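Local atomic coordinates of TqaL (Neurospora crassa, PDB entry 7EEH), a protein that belongs to the 2OG-Fe dioxygenase family of the cupin clan and binds an iron ion on a beta-rich scaffold. Residues Ser13-Thr16 and Ala17-Glu20; Met22-Arg25 and Ser26-Ile29; Leu124-Thr128 and Ala129-Leu133; Leu134-Lys137 and Gly138-His142; Thr147-Pro150 and Arg151-Tyr154. The protein carries 1 engineered substitution. All blocks are in the same frame, centred on the assembly; numbering follows the deposited sequence.

Interaction 1. Residues Ser13-Thr16 and Ala17-Glu20; sequences SYYT and AIAE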
loop_
_atom_site.group_PDB
_atom_site.type_symbol
_atom_site.label_atom_id
_atom_site.label_comp_id
_atom_site.label_asym_id
_atom_site.label_seq_id
_atom_site.Cartn_x
_atom_site.Cartn_y
_atom_site.Cartn_z
ATOM N N SER B 13 -9.438 -1.268 -2.946
ATOM C CA SER B 13 -8.955 -2.442 -2.231
ATOM C C SER B 13 -9.061 -3.711 -3.062
ATOM O O SER B 13 -8.352 -4.680 -2.794
ATOM C CB SER B 13 -9.734 -2.608 -0.925
ATOM O OG SER B 13 -11.045 -3.048 -1.199
ATOM N N TYR B 14 -9.937 -3.732 -4.064
ATOM C CA TYR B 14 -9.954 -4.838 -5.012
ATOM C C TYR B 14 -8.633 -4.917 -5.783
ATOM O O TYR B 14 -7.998 -5.975 -5.859
ATOM C CB TYR B 14 -11.150 -4.651 -5.953
ATOM C CG TYR B 14 -11.260 -5.662 -7.065
ATOM C CD1 TYR B 14 -11.465 -7.001 -6.785
ATOM C CD2 TYR B 14 -11.193 -5.265 -8.399
ATOM C CE1 TYR B 14 -11.581 -7.941 -7.813
ATOM C CE2 TYR B 14 -11.310 -6.193 -9.435
ATOM C CZ TYR B 14 -11.506 -7.533 -9.123
ATOM O OH TYR B 14 -11.619 -8.463 -10.121
ATOM N N TYR B 15 -8.180 -3.791 -6.327
ATOM C CA TYR B 15 -6.939 -3.800 -7.110
ATOM C C TYR B 15 -5.697 -3.968 -6.233
ATOM O O TYR B 15 -4.721 -4.598 -6.653
ATOM C CB TYR B 15 -6.892 -2.528 -7.952
ATOM C CG TYR B 15 -8.041 -2.546 -8.916
ATOM C CD1 TYR B 15 -7.992 -3.347 -10.056
ATOM C CD2 TYR B 15 -9.211 -1.829 -8.662
ATOM C CE1 TYR B 15 -9.069 -3.408 -10.946
ATOM C CE2 TYR B 15 -10.295 -1.873 -9.554
ATOM C CZ TYR B 15 -10.214 -2.673 -10.694
ATOM O OH TYR B 15 -11.270 -2.751 -11.585
ATOM N N THR B 16 -5.718 -3.439 -5.017
ATOM C CA THR B 16 -4.633 -3.698 -4.077
ATOM C C THR B 16 -4.500 -5.187 -3.794
ATOM O O THR B 16 -3.391 -5.726 -3.737
ATOM C CB THR B 16 -4.893 -2.935 -2.783
ATOM O OG1 THR B 16 -4.966 -1.535 -3.070
ATOM C CG2 THR B 16 -3.791 -3.188 -1.770
ATOM N N ALA B 17 -5.624 -5.868 -3.625
ATOM C CA ALA B 17 -5.583 -7.308 -3.419
ATOM C C ALA B 17 -4.999 -8.012 -4.628
ATOM O O ALA B 17 -4.148 -8.897 -4.492
ATOM C CB ALA B 17 -6.983 -7.826 -3.136
ATOM N N ILE B 18 -5.451 -7.636 -5.825
ATOM C CA ILE B 18 -4.935 -8.272 -7.032
ATOM C C ILE B 18 -3.435 -8.068 -7.127
ATOM O O ILE B 18 -2.689 -8.997 -7.454
ATOM C CB ILE B 18 -5.670 -7.741 -8.279
ATOM C CG1 ILE B 18 -7.161 -8.094 -8.191
ATOM C CG2 ILE B 18 -5.070 -8.367 -9.544
ATOM C CD1 ILE B 18 -8.002 -7.476 -9.292
ATOM N N ALA B 19 -2.966 -6.860 -6.797
ATOM C CA ALA B 19 -1.529 -6.591 -6.835
ATOM C C ALA B 19 -0.769 -7.570 -5.953
ATOM O O ALA B 19 0.248 -8.138 -6.358
ATOM C CB ALA B 19 -1.256 -5.150 -6.402
ATOM N N GLU B 20 -1.256 -7.786 -4.736
ATOM C CA GLU B 20 -0.582 -8.723 -3.848
ATOM C C GLU B 20 -0.661 -10.152 -4.394
ATOM O O GLU B 20 0.302 -10.927 -4.284
ATOM C CB GLU B 20 -1.201 -8.609 -2.446
ATOM C CG GLU B 20 -0.644 -9.589 -1.427
ATOM C CD GLU B 20 0.868 -9.478 -1.271
ATOM O OE1 GLU B 20 1.387 -8.336 -1.354
ATOM O OE2 GLU B 20 1.515 -10.535 -1.069
#
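In the opening turns of helix 12-31, Ile18 reaches back one helical turn to lay its end methyl on the ring of Tyr14, an i to i+4 CH-pi contact. The CD1 of Ile18 sits 3.7 Å from the ring centroid of Tyr14, over the face but shifted toward the hydroxyl side, where Tyr14 CZ is closest. What puts the ring there is chi1 of Tyr14 (176°): CG stands opposite the backbone N, and the ring stands out from the helix with one face turned to the methyl. Tyr15 starts differently, with CG beside its own N, and its ring runs alongside Ile18 in a looser contact, Tyr15 CD1 to Ile18 CD1 at 4.2 Å. The two hydroxyls bond near the two ends of the modelled chain, Tyr14 OH to N of the C-terminal Leu309 and Tyr15 OH to O of Val9. Tyr15, Thr16, Ile18 and Ala19 also pack on the same four residues of the second subunit, so this part of the helix serves a subunit interface. Regular alpha-helical bonds run beneath, such as Ile18 N to Tyr14 O at 3.0 Å. Ile18 CG1 rests on that same acceptor, 3.3 Å from Tyr14 O.

Interaction 2. Residues Met22-Arg25 and Ser26-Ile29; sequences MKLR and SKYI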
loop_
_atom_site.group_PDB
_atom_site.type_symbol
_atom_site.label_atom_id
_atom_site.label_comp_id
_atom_site.label_asym_id
_atom_site.label_seq_id
_atom_site.Cartn_x
_atom_site.Cartn_y
_atom_site.Cartn_z
HETATM N N MSE B 22 -0.761 -11.023 -7.510
HETATM C CA MSE B 22 0.233 -11.088 -8.603
HETATM C C MSE B 22 1.649 -11.293 -8.018
HETATM O O MSE B 22 2.416 -12.006 -8.615
HETATM C CB MSE B 22 0.090 -9.872 -9.506
HETATM C CG MSE B 22 -1.199 -9.826 -10.251
HETATM SE SE MSE B 22 -1.392 -11.345 -11.422
HETATM C CE MSE B 22 -2.612 -12.435 -10.617
ATOM N N LYS B 23 1.964 -10.678 -6.880
ATOM C CA LYS B 23 3.255 -10.941 -6.245
ATOM C C LYS B 23 3.382 -12.410 -5.834
ATOM O O LYS B 23 4.409 -13.054 -6.081
ATOM C CB LYS B 23 3.448 -10.035 -5.032
ATOM C CG LYS B 23 3.611 -8.574 -5.384
ATOM C CD LYS B 23 3.728 -7.744 -4.113
ATOM C CE LYS B 23 4.130 -6.312 -4.444
ATOM N NZ LYS B 23 3.745 -5.392 -3.335
ATOM N N LEU B 24 2.351 -12.955 -5.185
ATOM C CA LEU B 24 2.369 -14.371 -4.825
ATOM C C LEU B 24 2.534 -15.239 -6.062
ATOM O O LEU B 24 3.237 -16.256 -6.029
ATOM C CB LEU B 24 1.086 -14.751 -4.063
ATOM C CG LEU B 24 0.926 -14.104 -2.684
ATOM C CD1 LEU B 24 -0.472 -14.345 -2.086
ATOM C CD2 LEU B 24 2.009 -14.603 -1.747
ATOM N N ARG B 25 1.886 -14.855 -7.167
ATOM C CA ARG B 25 2.000 -15.627 -8.401
ATOM C C ARG B 25 3.448 -15.680 -8.893
ATOM O O ARG B 25 3.922 -16.732 -9.335
ATOM C CB ARG B 25 1.087 -15.024 -9.470
ATOM C CG ARG B 25 1.178 -15.692 -10.832
ATOM C CD ARG B 25 0.197 -15.076 -11.790
ATOM N NE ARG B 25 0.180 -15.697 -13.104
ATOM C CZ ARG B 25 1.084 -15.467 -14.053
ATOM N NH1 ARG B 25 2.106 -14.643 -13.833
ATOM N NH2 ARG B 25 0.979 -16.091 -15.216
ATOM N N SER B 26 4.165 -14.555 -8.822
ATOM C CA SER B 26 5.578 -14.553 -9.213
ATOM C C SER B 26 6.391 -15.495 -8.345
ATOM O O SER B 26 7.284 -16.196 -8.840
ATOM C CB SER B 26 6.151 -13.139 -9.125
ATOM O OG SER B 26 5.642 -12.355 -10.176
ATOM N N LYS B 27 6.089 -15.536 -7.045
ATOM C CA LYS B 27 6.783 -16.445 -6.135
ATOM C C LYS B 27 6.438 -17.896 -6.445
ATOM O O LYS B 27 7.289 -18.782 -6.332
ATOM C CB LYS B 27 6.422 -16.092 -4.691
ATOM C CG LYS B 27 7.219 -16.821 -3.625
ATOM C CD LYS B 27 6.980 -16.226 -2.223
ATOM C CE LYS B 27 5.673 -16.715 -1.595
ATOM N NZ LYS B 27 5.361 -16.014 -0.298
ATOM N N TYR B 28 5.191 -18.149 -6.844
ATOM C CA TYR B 28 4.785 -19.485 -7.270
ATOM C C TYR B 28 5.536 -19.920 -8.525
ATOM O O TYR B 28 5.998 -21.059 -8.614
ATOM C CB TYR B 28 3.283 -19.490 -7.525
ATOM C CG TYR B 28 2.628 -20.825 -7.788
ATOM C CD1 TYR B 28 2.727 -21.873 -6.875
ATOM C CD2 TYR B 28 1.835 -21.004 -8.908
ATOM C CE1 TYR B 28 2.080 -23.079 -7.103
ATOM C CE2 TYR B 28 1.186 -22.210 -9.146
ATOM C CZ TYR B 28 1.313 -23.237 -8.246
ATOM O OH TYR B 28 0.644 -24.424 -8.489
ATOM N N ILE B 29 5.648 -19.030 -9.515
ATOM C CA ILE B 29 6.418 -19.353 -10.716
ATOM C C ILE B 29 7.853 -19.708 -10.347
ATOM O O ILE B 29 8.420 -20.681 -10.852
ATOM C CB ILE B 29 6.370 -18.186 -11.717
ATOM C CG1 ILE B 29 4.969 -18.059 -12.296
ATOM C CG2 ILE B 29 7.407 -18.393 -12.858
ATOM C CD1 ILE B 29 4.696 -16.717 -12.938
#
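Arg25 and Ile29 make the main side-chain contact, a methyl set over a flat cation. The Ile29 CD1 lies above one face of the Arg25 guanidinium, nearest to NH1 at 3.4 Å. Arg25 leaves the backbone with CG opposite its N (chi1 177°) and stays extended as far as NE, which holds the guanidinium straight out from the helix, where Ile29 CD1 comes back over its face. The chain of Ile29 also hugs the backbone, its CG1 being 3.4 Å from Arg25 O.

A looser van der Waals contact joins Leu24 and Lys27. They run side by side in the same direction, and a bend at chi3 (80°) of Lys27 leaves NZ 3.9 Å from Leu24 CD2. This is the later half of helix 12-31, which lies against helix 128-141 and the sheet strands 33-36 and 243-247; Leu24 touches both Ile34 and Phe136.

The polar ends are fixed by other parts of the protein. Arg25 NH2 donates to His142 O, and the guanidinium makes a cation-pi contact with Phe10 of the second subunit, so one arginine ties the helix to a helix end and to a neighbouring chain. Tyr28 bonds through OH to His190 ND1.

Under these side chains the alpha-helical i to i+4 bonds are all made, from Ser26 N to Met22 O (a selenomethionine) through Ile29 N to Arg25 O, the shortest being Tyr28 N to Leu24 O at 2.8 Å.

Interaction 3. Residues Leu124-Thr128 and Ala129-Leu133; sequences LQLNT and AFQAL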
loop_
_atom_site.group_PDB
_atom_site.type_symbol
_atom_site.label_atom_id
_atom_site.label_comp_id
_atom_site.label_asym_id
_atom_site.label_seq_id
_atom_site.Cartn_x
_atom_site.Cartn_y
_atom_site.Cartn_z
ATOM N N LEU B 124 -21.928 -24.015 0.727
ATOM C CA LEU B 124 -20.518 -23.753 0.455
ATOM C C LEU B 124 -20.346 -22.912 -0.804
ATOM O O LEU B 124 -19.735 -21.841 -0.752
ATOM C CB LEU B 124 -19.725 -25.063 0.324
ATOM C CG LEU B 124 -18.218 -24.883 0.042
ATOM C CD1 LEU B 124 -17.553 -24.051 1.126
ATOM C CD2 LEU B 124 -17.524 -26.214 -0.093
ATOM N N GLN B 125 -20.894 -23.375 -1.934
ATOM C CA GLN B 125 -20.539 -22.774 -3.216
ATOM C C GLN B 125 -21.121 -21.377 -3.414
ATOM O O GLN B 125 -20.642 -20.649 -4.276
ATOM C CB GLN B 125 -20.951 -23.698 -4.368
ATOM C CG GLN B 125 -22.452 -23.788 -4.635
ATOM C CD GLN B 125 -22.747 -24.405 -5.993
ATOM O OE1 GLN B 125 -21.832 -24.807 -6.711
ATOM N NE2 GLN B 125 -24.026 -24.506 -6.342
ATOM N N LEU B 126 -22.127 -20.963 -2.644
ATOM C CA LEU B 126 -22.558 -19.569 -2.699
ATOM C C LEU B 126 -21.934 -18.715 -1.595
ATOM O O LEU B 126 -22.232 -17.520 -1.499
ATOM C CB LEU B 126 -24.090 -19.477 -2.642
ATOM C CG LEU B 126 -24.855 -20.196 -3.766
ATOM C CD1 LEU B 126 -26.356 -19.833 -3.754
ATOM C CD2 LEU B 126 -24.248 -19.925 -5.138
ATOM N N ASN B 127 -21.101 -19.300 -0.750
ATOM C CA ASN B 127 -20.349 -18.545 0.238
ATOM C C ASN B 127 -19.322 -17.674 -0.488
ATOM O O ASN B 127 -18.516 -18.183 -1.273
ATOM C CB ASN B 127 -19.694 -19.530 1.209
ATOM C CG ASN B 127 -18.856 -18.862 2.264
ATOM O OD1 ASN B 127 -17.883 -18.169 1.960
ATOM N ND2 ASN B 127 -19.215 -19.084 3.524
ATOM N N THR B 128 -19.379 -16.357 -0.270
ATOM C CA THR B 128 -18.508 -15.449 -1.023
ATOM C C THR B 128 -17.030 -15.601 -0.672
ATOM O O THR B 128 -16.175 -15.182 -1.466
ATOM C CB THR B 128 -18.916 -13.989 -0.802
ATOM O OG1 THR B 128 -18.756 -13.657 0.588
ATOM C CG2 THR B 128 -20.358 -13.773 -1.223
ATOM N N ALA B 129 -16.707 -16.136 0.505
ATOM C CA ALA B 129 -15.312 -16.428 0.823
ATOM C C ALA B 129 -14.832 -17.653 0.063
ATOM O O ALA B 129 -13.730 -17.645 -0.501
ATOM C CB ALA B 129 -15.120 -16.626 2.332
ATOM N N PHE B 130 -15.645 -18.709 0.019
ATOM C CA PHE B 130 -15.311 -19.836 -0.850
ATOM C C PHE B 130 -15.138 -19.385 -2.295
ATOM O O PHE B 130 -14.192 -19.809 -2.976
ATOM C CB PHE B 130 -16.385 -20.925 -0.779
ATOM C CG PHE B 130 -16.234 -21.987 -1.850
ATOM C CD1 PHE B 130 -15.334 -23.029 -1.690
ATOM C CD2 PHE B 130 -16.977 -21.925 -3.021
ATOM C CE1 PHE B 130 -15.183 -23.996 -2.675
ATOM C CE2 PHE B 130 -16.833 -22.891 -4.007
ATOM C CZ PHE B 130 -15.936 -23.928 -3.836
ATOM N N GLN B 131 -16.055 -18.539 -2.790
ATOM C CA GLN B 131 -15.932 -18.046 -4.159
ATOM C C GLN B 131 -14.642 -17.254 -4.335
ATOM O O GLN B 131 -13.964 -17.381 -5.355
ATOM C CB GLN B 131 -17.143 -17.190 -4.539
ATOM C CG GLN B 131 -18.473 -17.969 -4.518
ATOM C CD GLN B 131 -19.664 -17.146 -4.991
ATOM O OE1 GLN B 131 -19.621 -15.919 -5.000
ATOM N NE2 GLN B 131 -20.734 -17.829 -5.393
ATOM N N ALA B 132 -14.287 -16.436 -3.348
ATOM C CA ALA B 132 -13.027 -15.702 -3.425
ATOM C C ALA B 132 -11.843 -16.655 -3.489
ATOM O O ALA B 132 -10.862 -16.387 -4.190
ATOM C CB ALA B 132 -12.892 -14.759 -2.234
ATOM N N LEU B 133 -11.934 -17.798 -2.798
ATOM C CA LEU B 133 -10.861 -18.787 -2.877
ATOM C C LEU B 133 -10.700 -19.322 -4.292
ATOM O O LEU B 133 -9.575 -19.501 -4.762
ATOM C CB LEU B 133 -11.103 -19.938 -1.900
ATOM C CG LEU B 133 -10.618 -19.715 -0.465
ATOM C CD1 LEU B 133 -11.132 -20.814 0.464
ATOM C CD2 LEU B 133 -9.080 -19.611 -0.401
#
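Between helix 122-125 and helix 128-141 the helical path is interrupted at Leu126 and Asn127 and a new helix starts at once, with Gln131 N bonding to Asn127 O at 2.9 Å and Ala132 N to Thr128 O at 2.9 Å. Asn127 is the N-cap of the new helix. Its OD1 meets two backbone N-H groups of the first turn: Phe130 N, at 3.0 Å, makes the straighter bond, tilted from the carbonyl plane, while Ala129 N, at 2.8 Å, makes a weak one. The amide nitrogen ND2 is spoken for by Asp54 O, which should settle the orientation of the cap. Gln131 reaches backward across the interruption: its chain, extended beyond CG, delivers NE2 to Gln125 O at 3.0 Å, on a lone pair in the carbonyl plane of Gln125, though slightly out of the plane of the Gln131 amide. Leu124 and Phe130 bridge the same kink through a CH-pi contact. They cross at about a right angle, and Leu124 CG lies over one ring face, 4.1 Å from the centroid of Phe130. Helix 52-58 packs against Leu124, Asn127 and Ala129, helix 38-48 against Ala132 and Leu133, and Leu272 of strand 267-277 contacts Leu124, Phe130 and Leu133.

Interaction 4. Residues Leu134-Lys137 and Gly138-His142; sequences LVFK and GMICH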
loop_
_atom_site.group_PDB
_atom_site.type_symbol
_atom_site.label_atom_id
_atom_site.label_comp_id
_atom_site.label_asym_id
_atom_site.label_seq_id
_atom_site.Cartn_x
_atom_site.Cartn_y
_atom_site.Cartn_z
ATOM N N LEU B 134 -11.809 -19.590 -4.986
ATOM C CA LEU B 134 -11.723 -20.041 -6.373
ATOM C C LEU B 134 -11.101 -18.972 -7.260
ATOM O O LEU B 134 -10.246 -19.269 -8.099
ATOM C CB LEU B 134 -13.110 -20.413 -6.899
ATOM C CG LEU B 134 -13.710 -21.767 -6.503
ATOM C CD1 LEU B 134 -15.150 -21.820 -6.961
ATOM C CD2 LEU B 134 -12.914 -22.925 -7.107
ATOM N N VAL B 135 -11.554 -17.724 -7.116
ATOM C CA VAL B 135 -10.997 -16.640 -7.918
ATOM C C VAL B 135 -9.502 -16.516 -7.649
ATOM O O VAL B 135 -8.693 -16.410 -8.580
ATOM C CB VAL B 135 -11.755 -15.328 -7.637
ATOM C CG1 VAL B 135 -11.159 -14.195 -8.402
ATOM C CG2 VAL B 135 -13.226 -15.478 -8.039
ATOM N N PHE B 136 -9.118 -16.537 -6.371
ATOM C CA PHE B 136 -7.709 -16.475 -5.987
ATOM C C PHE B 136 -6.883 -17.501 -6.749
ATOM O O PHE B 136 -5.853 -17.169 -7.350
ATOM C CB PHE B 136 -7.587 -16.703 -4.476
ATOM C CG PHE B 136 -6.161 -16.883 -3.958
ATOM C CD1 PHE B 136 -5.394 -15.781 -3.589
ATOM C CD2 PHE B 136 -5.638 -18.149 -3.748
ATOM C CE1 PHE B 136 -4.118 -15.945 -3.048
ATOM C CE2 PHE B 136 -4.373 -18.326 -3.211
ATOM C CZ PHE B 136 -3.606 -17.215 -2.860
ATOM N N LYS B 137 -7.318 -18.759 -6.732
ATOM C CA LYS B 137 -6.545 -19.817 -7.381
ATOM C C LYS B 137 -6.464 -19.603 -8.889
ATOM O O LYS B 137 -5.391 -19.752 -9.487
ATOM C CB LYS B 137 -7.151 -21.189 -7.071
ATOM C CG LYS B 137 -6.366 -22.331 -7.715
ATOM C CD LYS B 137 -6.824 -23.733 -7.297
ATOM C CE LYS B 137 -5.780 -24.768 -7.776
ATOM N NZ LYS B 137 -6.169 -26.186 -7.550
ATOM N N GLY B 138 -7.593 -19.264 -9.526
ATOM C CA GLY B 138 -7.581 -19.065 -10.972
ATOM C C GLY B 138 -6.645 -17.949 -11.394
ATOM O O GLY B 138 -5.927 -18.060 -12.392
HETATM N N MSE B 139 -6.631 -16.881 -10.607
HETATM C CA MSE B 139 -5.774 -15.702 -10.863
HETATM C C MSE B 139 -4.299 -16.092 -10.822
HETATM O O MSE B 139 -3.596 -15.666 -11.658
HETATM C CB MSE B 139 -6.037 -14.580 -9.858
HETATM C CG MSE B 139 -7.257 -13.775 -10.127
HETATM SE SE MSE B 139 -7.319 -12.263 -8.946
HETATM C CE MSE B 139 -5.519 -11.736 -8.831
ATOM N N ILE B 140 -3.901 -16.909 -9.866
ATOM C CA ILE B 140 -2.503 -17.309 -9.724
ATOM C C ILE B 140 -2.106 -18.290 -10.828
ATOM O O ILE B 140 -1.101 -18.100 -11.521
ATOM C CB ILE B 140 -2.263 -17.907 -8.328
ATOM C CG1 ILE B 140 -2.373 -16.815 -7.269
ATOM C CG2 ILE B 140 -0.897 -18.589 -8.261
ATOM C CD1 ILE B 140 -2.204 -17.329 -5.876
ATOM N N CYS B 141 -2.899 -19.346 -11.020
ATOM C CA CYS B 141 -2.482 -20.417 -11.922
ATOM C C CYS B 141 -2.553 -19.998 -13.386
ATOM O O CYS B 141 -1.828 -20.552 -14.218
ATOM C CB CYS B 141 -3.347 -21.653 -11.691
ATOM S SG CYS B 141 -3.114 -22.320 -10.040
ATOM N N HIS B 142 -3.421 -19.040 -13.710
ATOM C CA HIS B 142 -3.573 -18.531 -15.069
ATOM C C HIS B 142 -2.235 -18.092 -15.642
ATOM O O HIS B 142 -1.538 -17.266 -15.049
ATOM C CB HIS B 142 -4.552 -17.353 -15.056
ATOM C CG HIS B 142 -4.837 -16.774 -16.406
ATOM N ND1 HIS B 142 -5.063 -15.426 -16.602
ATOM C CD2 HIS B 142 -4.949 -17.357 -17.622
ATOM C CE1 HIS B 142 -5.293 -15.205 -17.884
ATOM N NE2 HIS B 142 -5.228 -16.359 -18.525
#
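Phe136 and Ile140 form the closest side-chain contact along this last part of helix 128-141, one turn apart. It is a CH-pi contact: Ile140 CD1 lies over a face of the Phe136 ring, 3.7 Å from the centroid and displaced toward the far end of the ring, where Phe136 CZ is only 3.3 Å away. Phe136 has CG opposite its backbone N (chi1 171°), which stands the ring out from the helix so that one face meets the methyl. A wider apolar contact pairs Val135 CG1 with CG of Met139, a selenomethionine, at 4.3 Å.

The lysine combines apolar and polar roles. Lys137 is extended throughout; its CG passes 4.0 Å from Cys141 SG, and its NZ bonds to His190 O, with weaker bonds to Thr276 OG1 and Phe274 O. A buried charge thus gains backbone and hydroxyl acceptors from two strands.

Main-chain bonds are regular to the end, among them Met139 N to Val135 O at 2.9 Å and Cys141 N to Lys137 O at 3.0 Å. His142 N still reaches Gly138 O, at 3.0 Å, although His142 itself has left helical geometry; its ring stacks with Phe85 and meets Phe10 of the second subunit edge-to-face.

The helix is enclosed by the rest of the fold: Phe136 abuts Met41 and Leu44 of helix 38-48, Ile140 packs on Ile21 of helix 12-31, and Leu245 of strand 243-247 and Met192 of strand 190-199 cover the side facing the larger sheet, consistent with the double-stranded beta-helix (jelly-roll) core of the cupin clan.

Interaction 5. Residues Thr147-Pro150 and Arg151-Tyr154; sequences THRP and RLDY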
loop_
_atom_site.group_PDB
_atom_site.type_symbol
_atom_site.label_atom_id
_atom_site.label_comp_id
_atom_site.label_asym_id
_atom_site.label_seq_id
_atom_site.Cartn_x
_atom_site.Cartn_y
_atom_site.Cartn_z
ATOM N N THR B 147 4.904 -28.369 -16.516
ATOM C CA THR B 147 5.051 -29.644 -17.211
ATOM C C THR B 147 3.701 -30.163 -17.699
ATOM O O THR B 147 2.733 -30.220 -16.938
ATOM C CB THR B 147 5.681 -30.669 -16.270
ATOM O OG1 THR B 147 6.885 -30.128 -15.723
ATOM C CG2 THR B 147 5.998 -31.969 -17.012
ATOM N N HIS B 148 3.631 -30.561 -18.966
ATOM C CA HIS B 148 2.375 -31.015 -19.553
ATOM C C HIS B 148 2.208 -32.525 -19.389
ATOM O O HIS B 148 3.028 -33.301 -19.888
ATOM C CB HIS B 148 2.313 -30.615 -21.020
ATOM C CG HIS B 148 2.009 -29.167 -21.221
ATOM N ND1 HIS B 148 1.684 -28.633 -22.448
ATOM C CD2 HIS B 148 1.970 -28.138 -20.340
ATOM C CE1 HIS B 148 1.461 -27.337 -22.315
ATOM N NE2 HIS B 148 1.629 -27.012 -21.046
ATOM N N ARG B 149 1.147 -32.940 -18.687
ATOM C CA ARG B 149 0.826 -34.367 -18.607
ATOM C C ARG B 149 0.362 -34.846 -19.974
ATOM O O ARG B 149 -0.520 -34.218 -20.570
ATOM C CB ARG B 149 -0.271 -34.644 -17.573
ATOM C CG ARG B 149 0.124 -34.413 -16.128
ATOM C CD ARG B 149 -0.888 -35.014 -15.157
ATOM N NE ARG B 149 -0.583 -34.649 -13.777
ATOM C CZ ARG B 149 0.352 -35.240 -13.052
ATOM N NH1 ARG B 149 1.052 -36.238 -13.574
ATOM N NH2 ARG B 149 0.591 -34.838 -11.814
ATOM N N PRO B 150 0.925 -35.939 -20.505
ATOM C CA PRO B 150 0.532 -36.389 -21.850
ATOM C C PRO B 150 -0.943 -36.685 -22.009
ATOM O O PRO B 150 -1.473 -36.529 -23.111
ATOM C CB PRO B 150 1.380 -37.652 -22.052
ATOM C CG PRO B 150 2.608 -37.376 -21.268
ATOM C CD PRO B 150 2.130 -36.639 -20.030
ATOM N N ARG B 151 -1.640 -37.089 -20.950
ATOM C CA ARG B 151 -3.033 -37.474 -21.124
ATOM C C ARG B 151 -3.986 -36.290 -21.124
ATOM O O ARG B 151 -5.187 -36.494 -21.294
ATOM C CB ARG B 151 -3.445 -38.485 -20.042
ATOM C CG ARG B 151 -3.599 -37.890 -18.653
ATOM C CD ARG B 151 -4.010 -38.940 -17.615
ATOM N NE ARG B 151 -5.217 -38.556 -16.878
ATOM C CZ ARG B 151 -5.213 -37.849 -15.745
ATOM N NH1 ARG B 151 -4.064 -37.435 -15.212
ATOM N NH2 ARG B 151 -6.360 -37.552 -15.138
ATOM N N LEU B 152 -3.494 -35.060 -20.968
ATOM C CA LEU B 152 -4.365 -33.905 -20.844
ATOM C C LEU B 152 -4.156 -32.944 -22.006
ATOM O O LEU B 152 -3.131 -32.974 -22.686
ATOM C CB LEU B 152 -4.127 -33.182 -19.517
ATOM C CG LEU B 152 -4.291 -34.054 -18.276
ATOM C CD1 LEU B 152 -3.998 -33.241 -17.027
ATOM C CD2 LEU B 152 -5.694 -34.642 -18.240
ATOM N N ASP B 153 -5.132 -32.066 -22.209
ATOM C CA ASP B 153 -5.184 -31.201 -23.391
ATOM C C ASP B 153 -4.913 -29.748 -22.999
ATOM O O ASP B 153 -5.817 -29.025 -22.567
ATOM C CB ASP B 153 -6.526 -31.342 -24.110
ATOM C CG ASP B 153 -6.650 -30.403 -25.312
ATOM O OD1 ASP B 153 -5.623 -29.836 -25.746
ATOM O OD2 ASP B 153 -7.772 -30.232 -25.832
ATOM N N TYR B 154 -3.681 -29.303 -23.229
ATOM C CA TYR B 154 -3.265 -27.957 -22.875
ATOM C C TYR B 154 -3.569 -26.940 -23.960
ATOM O O TYR B 154 -3.244 -25.767 -23.792
ATOM C CB TYR B 154 -1.772 -27.952 -22.509
ATOM C CG TYR B 154 -1.528 -28.789 -21.276
ATOM C CD1 TYR B 154 -1.391 -30.165 -21.367
ATOM C CD2 TYR B 154 -1.503 -28.211 -20.012
ATOM C CE1 TYR B 154 -1.205 -30.945 -20.236
ATOM C CE2 TYR B 154 -1.315 -28.982 -18.873
ATOM C CZ TYR B 154 -1.165 -30.349 -18.989
ATOM O OH TYR B 154 -0.994 -31.124 -17.856
#
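His148 and Tyr154 both start with CG beside the backbone N (chi1 -76° and -64°), and the loop between them folds back, so the two rings meet while their side chains run in opposite directions. The result is a face-to-face aromatic stack, centroids 3.7 Å apart and planes within 7°. Each ring also covers the other's root: Tyr154 CB lies over the imidazole, 3.3 Å from His148 CE1, and His148 CB lies over the phenol. Beyond the stack, Tyr154 OH accepts a hydrogen bond from Arg149 N at 2.9 Å and has a second partner in Asp189 OD1. The reversal itself is a type I beta turn from Arg149 to Leu152, closed by Leu152 N to Arg149 O at 3.1 Å. Arg149 and Leu152 then point the same way, with Arg149 CB 4.0 Å from Leu152 CD1. Arg149 NH2 makes a salt bridge to Asp248, while its NE bonds to Val188 O and Arg151 NH1 to Gly187 O, pinning the turn to the segment just after the iron ligands His184 and Asp186. The loop joins helix 128-141 to strand 158-170, and Arg151 and Leu152 rest on Arg277 at the end of strand 267-277.

From the N terminus, interactions 1 and 2 follow one another on helix 12-31, interactions 3 and 4 on the interruption before helix 128-141 and along that helix, and interaction 5 comes in the loop beyond. Each is local, within eight to ten residues; only interaction 5 closes a loop, with its beta turn and ring stack. They run in series, and none nests within or crosses another. Space brings the two helices together: Ile18 of interaction 1 packs on Met139 of interaction 4, which also meets Met22 of interaction 2, and Tyr28 lies against Ile140. Interactions 1 and 2 both reach the second subunit. Interaction 5 stands apart, its nearest atoms about 10 Å from interactions 2 and 4.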